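PDB 5LW6: Ddb_g0293866 from Dictyostelium discoideum, which binds ADP-ribose through the macrodomain contained in this chain and, as part of a longer protein, probably senses DNA damage by recognising poly-ADP-ribose. Local coordinates for residues Phe146-Thr151 and Pro158-Leu163; Gln162-Glu165 and Thr171-Lys174; Ile204-Lys207 and Ile211-Val214. All blocks are in the same frame, centred on the assembly; numbering follows the deposited sequence.

Contact 1: Phe146-Thr151 and Pro158-Leu163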
loop_
_atom_site.group_PDB
_atom_site.type_symbol
_atom_site.label_atom_id
_atom_site.label_comp_id
_atom_site.label_asym_id
_atom_site.label_seq_id
_atom_site.Cartn_x
_atom_site.Cartn_y
_atom_site.Cartn_z
ATOM N N PHE A 146 0.115 7.540 -0.158
ATOM C CA PHE A 146 0.381 6.767 -1.373
ATOM C C PHE A 146 1.364 5.663 -1.005
ATOM O O PHE A 146 2.460 5.972 -0.571
ATOM C CB PHE A 146 0.964 7.654 -2.471
ATOM C CG PHE A 146 1.089 6.946 -3.797
ATOM C CD1 PHE A 146 2.200 6.172 -4.098
ATOM C CD2 PHE A 146 0.081 6.979 -4.691
ATOM C CE1 PHE A 146 2.321 5.468 -5.285
ATOM C CE2 PHE A 146 0.173 6.328 -5.902
ATOM C CZ PHE A 146 1.242 5.536 -6.212
ATOM N N ALA A 147 0.956 4.410 -1.186
ATOM C CA ALA A 147 1.759 3.230 -0.828
ATOM C C ALA A 147 2.356 2.639 -2.082
ATOM O O ALA A 147 1.678 2.543 -3.153
ATOM C CB ALA A 147 0.926 2.200 -0.158
ATOM N N THR A 148 3.606 2.195 -1.945
ATOM C CA THR A 148 4.346 1.519 -3.002
ATOM C C THR A 148 5.067 0.295 -2.453
ATOM O O THR A 148 5.596 0.337 -1.357
ATOM C CB THR A 148 5.347 2.521 -3.668
ATOM O OG1 THR A 148 5.966 1.931 -4.810
ATOM C CG2 THR A 148 6.396 3.008 -2.731
ATOM N N GLU A 149 5.175 -0.763 -3.254
ATOM C CA GLU A 149 5.924 -1.961 -2.804
ATOM C C GLU A 149 7.419 -1.647 -2.844
ATOM O O GLU A 149 7.878 -0.895 -3.706
ATOM C CB GLU A 149 5.652 -3.107 -3.703
ATOM C CG GLU A 149 4.192 -3.541 -3.580
ATOM C CD GLU A 149 3.828 -4.837 -4.334
ATOM O OE1 GLU A 149 4.731 -5.575 -4.884
ATOM O OE2 GLU A 149 2.623 -5.071 -4.460
ATOM N N SER A 150 8.124 -2.168 -1.883
ATOM C CA SER A 150 9.560 -1.983 -1.783
ATOM C C SER A 150 10.223 -3.290 -1.327
ATOM O O SER A 150 9.601 -4.372 -1.297
ATOM C CB SER A 150 9.842 -0.815 -0.825
ATOM O OG SER A 150 11.224 -0.478 -0.785
ATOM N N THR A 151 11.497 -3.212 -1.004
ATOM C CA THR A 151 12.217 -4.398 -0.524
ATOM C C THR A 151 12.961 -3.975 0.729
ATOM O O THR A 151 12.903 -2.798 1.144
ATOM C CB THR A 151 13.258 -4.906 -1.576
ATOM O OG1 THR A 151 14.378 -3.998 -1.614
ATOM C CG2 THR A 151 12.689 -5.062 -2.978
ATOM N N PRO A 158 12.865 -1.166 -9.960
ATOM C CA PRO A 158 12.428 -0.874 -11.313
ATOM C C PRO A 158 10.907 -0.666 -11.414
ATOM O O PRO A 158 10.419 0.037 -12.330
ATOM C CB PRO A 158 12.864 -2.111 -12.091
ATOM C CG PRO A 158 13.962 -2.672 -11.305
ATOM C CD PRO A 158 13.543 -2.485 -9.887
ATOM N N GLN A 159 10.159 -1.272 -10.491
ATOM C CA GLN A 159 8.697 -1.135 -10.485
ATOM C C GLN A 159 8.151 0.165 -9.915
ATOM O O GLN A 159 6.946 0.448 -10.080
ATOM C CB GLN A 159 8.095 -2.296 -9.710
ATOM C CG GLN A 159 8.126 -3.595 -10.506
ATOM C CD GLN A 159 9.516 -4.197 -10.664
ATOM O OE1 GLN A 159 10.305 -4.295 -9.728
ATOM N NE2 GLN A 159 9.811 -4.595 -11.859
ATOM N N ASN A 160 8.974 0.897 -9.185
ATOM C CA ASN A 160 8.556 2.234 -8.676
ATOM C C ASN A 160 9.511 3.328 -9.085
ATOM O O ASN A 160 9.555 4.381 -8.510
ATOM C CB ASN A 160 8.282 2.200 -7.173
ATOM C CG ASN A 160 9.489 1.859 -6.351
ATOM O OD1 ASN A 160 10.628 1.935 -6.821
ATOM N ND2 ASN A 160 9.255 1.525 -5.105
ATOM N N LYS A 161 10.206 3.090 -10.177
ATOM C CA LYS A 161 11.081 4.094 -10.764
ATOM C C LYS A 161 10.403 5.416 -10.983
ATOM O O LYS A 161 10.934 6.465 -10.661
ATOM C CB LYS A 161 11.602 3.502 -12.106
ATOM C CG LYS A 161 12.491 4.433 -12.928
ATOM C CD LYS A 161 12.920 3.681 -14.190
ATOM C CE LYS A 161 14.079 4.376 -14.949
ATOM N NZ LYS A 161 13.757 5.774 -15.270
ATOM N N GLN A 162 9.180 5.376 -11.479
ATOM C CA GLN A 162 8.475 6.650 -11.877
ATOM C C GLN A 162 8.146 7.490 -10.679
ATOM O O GLN A 162 8.396 8.671 -10.660
ATOM C CB GLN A 162 7.227 6.342 -12.677
ATOM C CG GLN A 162 6.376 7.504 -13.055
ATOM C CD GLN A 162 7.106 8.479 -13.971
ATOM O OE1 GLN A 162 7.748 8.095 -14.955
ATOM N NE2 GLN A 162 7.068 9.739 -13.604
ATOM N N LEU A 163 7.654 6.815 -9.625
ATOM C CA LEU A 163 7.474 7.462 -8.343
ATOM C C LEU A 163 8.750 8.142 -7.830
ATOM O O LEU A 163 8.712 9.294 -7.467
ATOM C CB LEU A 163 6.909 6.477 -7.339
ATOM C CG LEU A 163 6.796 6.969 -5.911
ATOM C CD1 LEU A 163 5.642 7.984 -5.726
ATOM C CD2 LEU A 163 6.654 5.779 -4.984
HETATM O O HOH W 1 11.190 1.453 -2.772
#
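Thr148 and Leu163 meet tip to tip on the tightly packed side, where strand 145-149, central in the macrodomain's sheet, packs against the first turn of the helix that follows it in the chain, 161-167, within the alpha/beta/alpha sandwich. Thr148 CG2 lies 3.6 Å from Leu163 CD2, and the same CD2 is 3.7 Å from Thr148 CB, so one leucine branch fits against the branch point of the threonine. The other branch turns toward Phe146 and packs more loosely, with CD1 4.2 Å from ring atom CE1; these two side chains slide past each other in opposite directions.

The polar half lies toward Asn160, whose side chain crosses that of Thr148 at about a right angle. Rotation of Thr148 to chi1 -173° puts OG1 anti to the backbone N and the methyl between N and the carbonyl carbon, which presents the hydroxyl to Asn160 and the methyl to Leu163. Asn160 ND2 gives OG1 a weak hydrogen bond of 3.3 Å with an N-H...O angle of 155°, and Asn160 CB comes equally near that hydroxyl oxygen. Beyond the amide, a single bridging water takes the place of direct packing: it accepts from Asn160 ND2 at 3.0 Å and is hydrogen-bonded to Ser150 OG at 2.8 Å. Asn160 occupies the N-cap position without making a capping bond; its OD1 instead accepts from the backbone N of Thr157.

The chemistry thus runs from hydrocarbon to a water-linked amide. The ND2 bonds to Thr148 and water, together with that of OD1, probably hold the amide's rotation; Asn160 links the helix start to the strand by one weak bond and, through the water, to Ser150 just beyond it.

Contact 2: Gln162-Glu165 and Thr171-Lys174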
loop_
_atom_site.group_PDB
_atom_site.type_symbol
_atom_site.label_atom_id
_atom_site.label_comp_id
_atom_site.label_asym_id
_atom_site.label_seq_id
_atom_site.Cartn_x
_atom_site.Cartn_y
_atom_site.Cartn_z
ATOM N N GLN A 162 9.180 5.376 -11.479
ATOM C CA GLN A 162 8.475 6.650 -11.877
ATOM C C GLN A 162 8.146 7.490 -10.679
ATOM O O GLN A 162 8.396 8.671 -10.660
ATOM C CB GLN A 162 7.227 6.342 -12.677
ATOM C CG GLN A 162 6.376 7.504 -13.055
ATOM C CD GLN A 162 7.106 8.479 -13.971
ATOM O OE1 GLN A 162 7.748 8.095 -14.955
ATOM N NE2 GLN A 162 7.068 9.739 -13.604
ATOM N N LEU A 163 7.654 6.815 -9.625
ATOM C CA LEU A 163 7.474 7.462 -8.343
ATOM C C LEU A 163 8.750 8.142 -7.830
ATOM O O LEU A 163 8.712 9.294 -7.467
ATOM C CB LEU A 163 6.909 6.477 -7.339
ATOM C CG LEU A 163 6.796 6.969 -5.911
ATOM C CD1 LEU A 163 5.642 7.984 -5.726
ATOM C CD2 LEU A 163 6.654 5.779 -4.984
ATOM N N TYR A 164 9.849 7.409 -7.830
ATOM C CA TYR A 164 11.121 7.900 -7.307
ATOM C C TYR A 164 11.638 9.070 -8.139
ATOM O O TYR A 164 12.103 10.017 -7.550
ATOM C CB TYR A 164 12.151 6.771 -7.233
ATOM C CG TYR A 164 12.068 6.014 -5.922
ATOM C CD1 TYR A 164 11.006 5.173 -5.604
ATOM C CD2 TYR A 164 13.014 6.206 -4.911
ATOM C CE1 TYR A 164 10.943 4.543 -4.387
ATOM C CE2 TYR A 164 12.933 5.575 -3.708
ATOM C CZ TYR A 164 11.894 4.750 -3.419
ATOM O OH TYR A 164 11.775 4.156 -2.172
ATOM N N GLU A 165 11.441 9.044 -9.466
ATOM C CA GLU A 165 11.840 10.199 -10.281
ATOM C C GLU A 165 11.084 11.459 -9.922
ATOM O O GLU A 165 11.639 12.541 -9.866
ATOM C CB GLU A 165 11.708 9.822 -11.716
ATOM C CG GLU A 165 12.899 8.946 -11.953
ATOM C CD GLU A 165 12.984 8.218 -13.256
ATOM O OE1 GLU A 165 13.838 7.308 -13.268
ATOM O OE2 GLU A 165 12.270 8.503 -14.248
ATOM N N THR A 171 17.261 12.325 -3.053
ATOM C CA THR A 171 16.716 13.031 -1.918
ATOM C C THR A 171 15.841 12.065 -1.088
ATOM O O THR A 171 15.963 11.990 0.126
ATOM C CB THR A 171 15.870 14.251 -2.308
ATOM O OG1 THR A 171 16.652 15.118 -3.171
ATOM C CG2 THR A 171 15.455 14.993 -1.032
ATOM N N PHE A 172 14.964 11.336 -1.782
ATOM C CA PHE A 172 14.029 10.506 -1.050
ATOM C C PHE A 172 14.782 9.346 -0.335
ATOM O O PHE A 172 14.433 8.992 0.798
ATOM C CB PHE A 172 12.980 9.985 -1.981
ATOM C CG PHE A 172 11.825 9.304 -1.275
ATOM C CD1 PHE A 172 10.881 10.026 -0.593
ATOM C CD2 PHE A 172 11.627 7.912 -1.377
ATOM C CE1 PHE A 172 9.839 9.399 0.075
ATOM C CE2 PHE A 172 10.615 7.293 -0.711
ATOM C CZ PHE A 172 9.694 8.041 -0.014
ATOM N N GLU A 173 15.763 8.789 -0.979
ATOM C CA GLU A 173 16.514 7.667 -0.413
ATOM C C GLU A 173 17.303 8.064 0.826
ATOM O O GLU A 173 17.388 7.291 1.773
ATOM C CB GLU A 173 17.405 7.068 -1.456
ATOM C CG GLU A 173 16.630 6.255 -2.494
ATOM C CD GLU A 173 17.532 5.413 -3.393
ATOM O OE1 GLU A 173 18.802 5.587 -3.332
ATOM O OE2 GLU A 173 17.034 4.559 -4.161
ATOM N N LYS A 174 17.839 9.263 0.799
ATOM C CA LYS A 174 18.500 9.862 1.931
ATOM C C LYS A 174 17.580 10.109 3.118
ATOM O O LYS A 174 17.917 9.730 4.222
ATOM C CB LYS A 174 19.177 11.145 1.520
ATOM C CG LYS A 174 20.039 11.768 2.606
ATOM C CD LYS A 174 20.327 13.210 2.284
ATOM C CE LYS A 174 21.636 13.297 1.542
ATOM N NZ LYS A 174 21.845 14.694 1.079
#
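Tyr164 and Phe172 bring together two consecutive helices, 161-167 and 169-179, joined by a sharp turn; these two successive helices pack in a helical layer beside the mixed sheet of the macrodomain's alpha/beta/alpha fold. The closest backbone approach is Tyr164 CA to Phe172 CA, 7.4 Å, and the contacts are made by side chains.

The aromatic interaction is an offset edge-to-face (T-shaped) pair. Ring centroids of Tyr164 and Phe172 are 5.3 Å apart and the planes stand at 86°, with the edge of Phe172 turned to the face of Tyr164. Phe172 CD2 is the leading atom, 3.5 Å from Tyr164 CE2. Its phenyl group is directed at the neighbouring helix by a chi1 of -170°, which sets CG anti to the backbone N. Replacing Tyr164 by an alanine would remove the ring face on which that edge rests, and would probably open a gap between the helices and let the Phe172 ring turn more easily.

Aliphatic packing comes from Glu173. Its CG reaches the edge of the Tyr164 ring close to the ring plane, 4.0 Å from CE2, and the two side chains cross at about a right angle. It is CG that does the touching, not the carboxylate, whose plane is turned 72° from the ring.

Polar bonds between the two segments are absent. The carboxylate of Glu173 is instead used by the preceding loop, OE2 accepting from the backbone N of Lys156, a residue that Tyr164 also touches. On the sheet side the two aromatics rest on strand 213-217, Tyr164 on Leu216 and Phe172 on Val214. The phenol oxygen meets the rim of the other ring: Tyr164 OH lies at the edge of the Phe172 ring, in its plane, 3.6 Å from Phe172 CE2.

Contact 3: Ile204-Lys207 and Ile211-Val214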
loop_
_atom_site.group_PDB
_atom_site.type_symbol
_atom_site.label_atom_id
_atom_site.label_comp_id
_atom_site.label_asym_id
_atom_site.label_seq_id
_atom_site.Cartn_x
_atom_site.Cartn_y
_atom_site.Cartn_z
ATOM N N ILE A 204 6.149 17.352 -7.268
ATOM C CA ILE A 204 4.814 17.349 -7.893
ATOM C C ILE A 204 3.843 16.470 -7.112
ATOM O O ILE A 204 2.630 16.715 -7.042
ATOM C CB ILE A 204 4.940 16.846 -9.367
ATOM C CG1 ILE A 204 3.630 17.050 -10.118
ATOM C CG2 ILE A 204 5.338 15.395 -9.420
ATOM C CD1 ILE A 204 3.795 16.992 -11.586
ATOM N N LEU A 205 4.380 15.430 -6.480
ATOM C CA LEU A 205 3.528 14.514 -5.787
ATOM C C LEU A 205 2.786 15.249 -4.672
ATOM O O LEU A 205 1.619 14.950 -4.375
ATOM C CB LEU A 205 4.274 13.309 -5.210
ATOM C CG LEU A 205 4.721 12.440 -6.321
ATOM C CD1 LEU A 205 5.819 11.616 -5.722
ATOM C CD2 LEU A 205 3.679 11.601 -6.960
ATOM N N HIS A 206 3.461 16.145 -3.979
ATOM C CA HIS A 206 2.862 16.885 -2.893
ATOM C C HIS A 206 2.082 18.118 -3.333
ATOM O O HIS A 206 0.925 18.320 -3.003
ATOM C CB HIS A 206 3.960 17.299 -1.894
ATOM C CG HIS A 206 3.415 18.051 -0.704
ATOM N ND1 HIS A 206 2.449 17.532 0.110
ATOM C CD2 HIS A 206 3.663 19.302 -0.215
ATOM C CE1 HIS A 206 2.100 18.415 1.038
ATOM N NE2 HIS A 206 2.829 19.504 0.866
ATOM N N LYS A 207 2.739 18.967 -4.132
ATOM C CA LYS A 207 2.199 20.236 -4.519
ATOM C C LYS A 207 1.030 20.145 -5.453
ATOM O O LYS A 207 0.063 20.913 -5.315
ATOM C CB LYS A 207 3.293 21.079 -5.154
ATOM C CG LYS A 207 4.287 21.629 -4.144
ATOM C CD LYS A 207 3.654 22.696 -3.227
ATOM C CE LYS A 207 4.720 23.417 -2.407
ATOM N NZ LYS A 207 4.118 24.050 -1.183
ATOM N N ILE A 211 -0.336 14.534 -2.254
ATOM C CA ILE A 211 0.197 13.419 -1.434
ATOM C C ILE A 211 1.004 13.990 -0.312
ATOM O O ILE A 211 1.978 14.782 -0.547
ATOM C CB ILE A 211 1.016 12.408 -2.282
ATOM C CG1 ILE A 211 0.114 11.653 -3.294
ATOM C CG2 ILE A 211 1.724 11.434 -1.359
ATOM C CD1 ILE A 211 0.814 11.039 -4.507
ATOM N N ASP A 212 0.685 13.610 0.922
ATOM C CA ASP A 212 1.469 13.998 2.102
ATOM C C ASP A 212 2.466 12.998 2.597
ATOM O O ASP A 212 3.471 13.388 3.224
ATOM C CB ASP A 212 0.550 14.342 3.258
ATOM C CG ASP A 212 -0.299 15.579 2.967
ATOM O OD1 ASP A 212 0.122 16.433 2.153
ATOM O OD2 ASP A 212 -1.428 15.653 3.519
ATOM N N ILE A 213 2.170 11.703 2.391
ATOM C CA ILE A 213 2.953 10.619 2.930
ATOM C C ILE A 213 3.077 9.537 1.874
ATOM O O ILE A 213 2.099 9.141 1.287
ATOM C CB ILE A 213 2.297 10.002 4.226
ATOM C CG1 ILE A 213 2.154 11.019 5.347
ATOM C CG2 ILE A 213 3.057 8.723 4.668
ATOM C CD1 ILE A 213 0.994 10.688 6.240
ATOM N N VAL A 214 4.288 9.071 1.628
ATOM C CA VAL A 214 4.601 7.887 0.793
ATOM C C VAL A 214 4.978 6.718 1.728
ATOM O O VAL A 214 5.766 6.891 2.626
ATOM C CB VAL A 214 5.760 8.174 -0.237
ATOM C CG1 VAL A 214 6.180 6.874 -0.912
ATOM C CG2 VAL A 214 5.312 9.226 -1.239
#
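His206 points its imidazole edge at Ile211 and Asp212, and that orientation sets the polar half of the contact. With chi1 at -179°, CG sits anti to the backbone N, which turns the ring edge toward the chain at Ile211. Its ND1-H then bonds to Ile211 O at 2.9 Å. The acceptor lies in the imidazole plane, whereas the donor stands above the carbonyl plane, 41° out of it, so the bond suits the ring better than the carbonyl.

Asp212 approaches the same ring edge: OD1 is 3.0 Å from His206 CE1, its carboxylate turned 55° from the ring. The nearby His206 ND1 has too poor an angle to OD1 for a hydrogen bond, but the carboxylate would probably favour a positive imidazole.

Leu205 and Ile211 lie alongside each other, pointing the same way, with Leu205 CD2 3.8 Å from Ile211 CD1. Their backbones are tied as well, Ile211 N donating to Leu205 O at 2.9 Å. Leu205 continues onto Leu163 and Met166 of helix 161-167, while Ile211 touches Phe146.

The backbone bond and the histidine bond together hold the connection that leads from short helix 204-207 into strand 213-217, completing the link from its antiparallel neighbour 189-193 in the mixed sheet of the macrodomain's alpha/beta/alpha fold.

Overall arrangement
All three contacts are largely buried, but contact 1 lies nearest the middle of the chain, about 10 Å from its centre to the chain centre, against about 17 Å for contact 2 and 15 Å for contact 3. Contacts 1 and 2 share helix 161-167, using different sides of it: one meets strand 145-149, the other the next helix. Contact 3 reaches the neighbouring strand 213-217, tied to contact 1 by a probable hydrogen bond between Phe146 N and Ile213 O, while Leu163 CD2 packs on Val214 CG1. Chemistry follows place: methyls and a water-linked amide at the strand end, crossed aromatic rings between helices, and backbone-directed hydrogen bonds at the helix-to-strand turn.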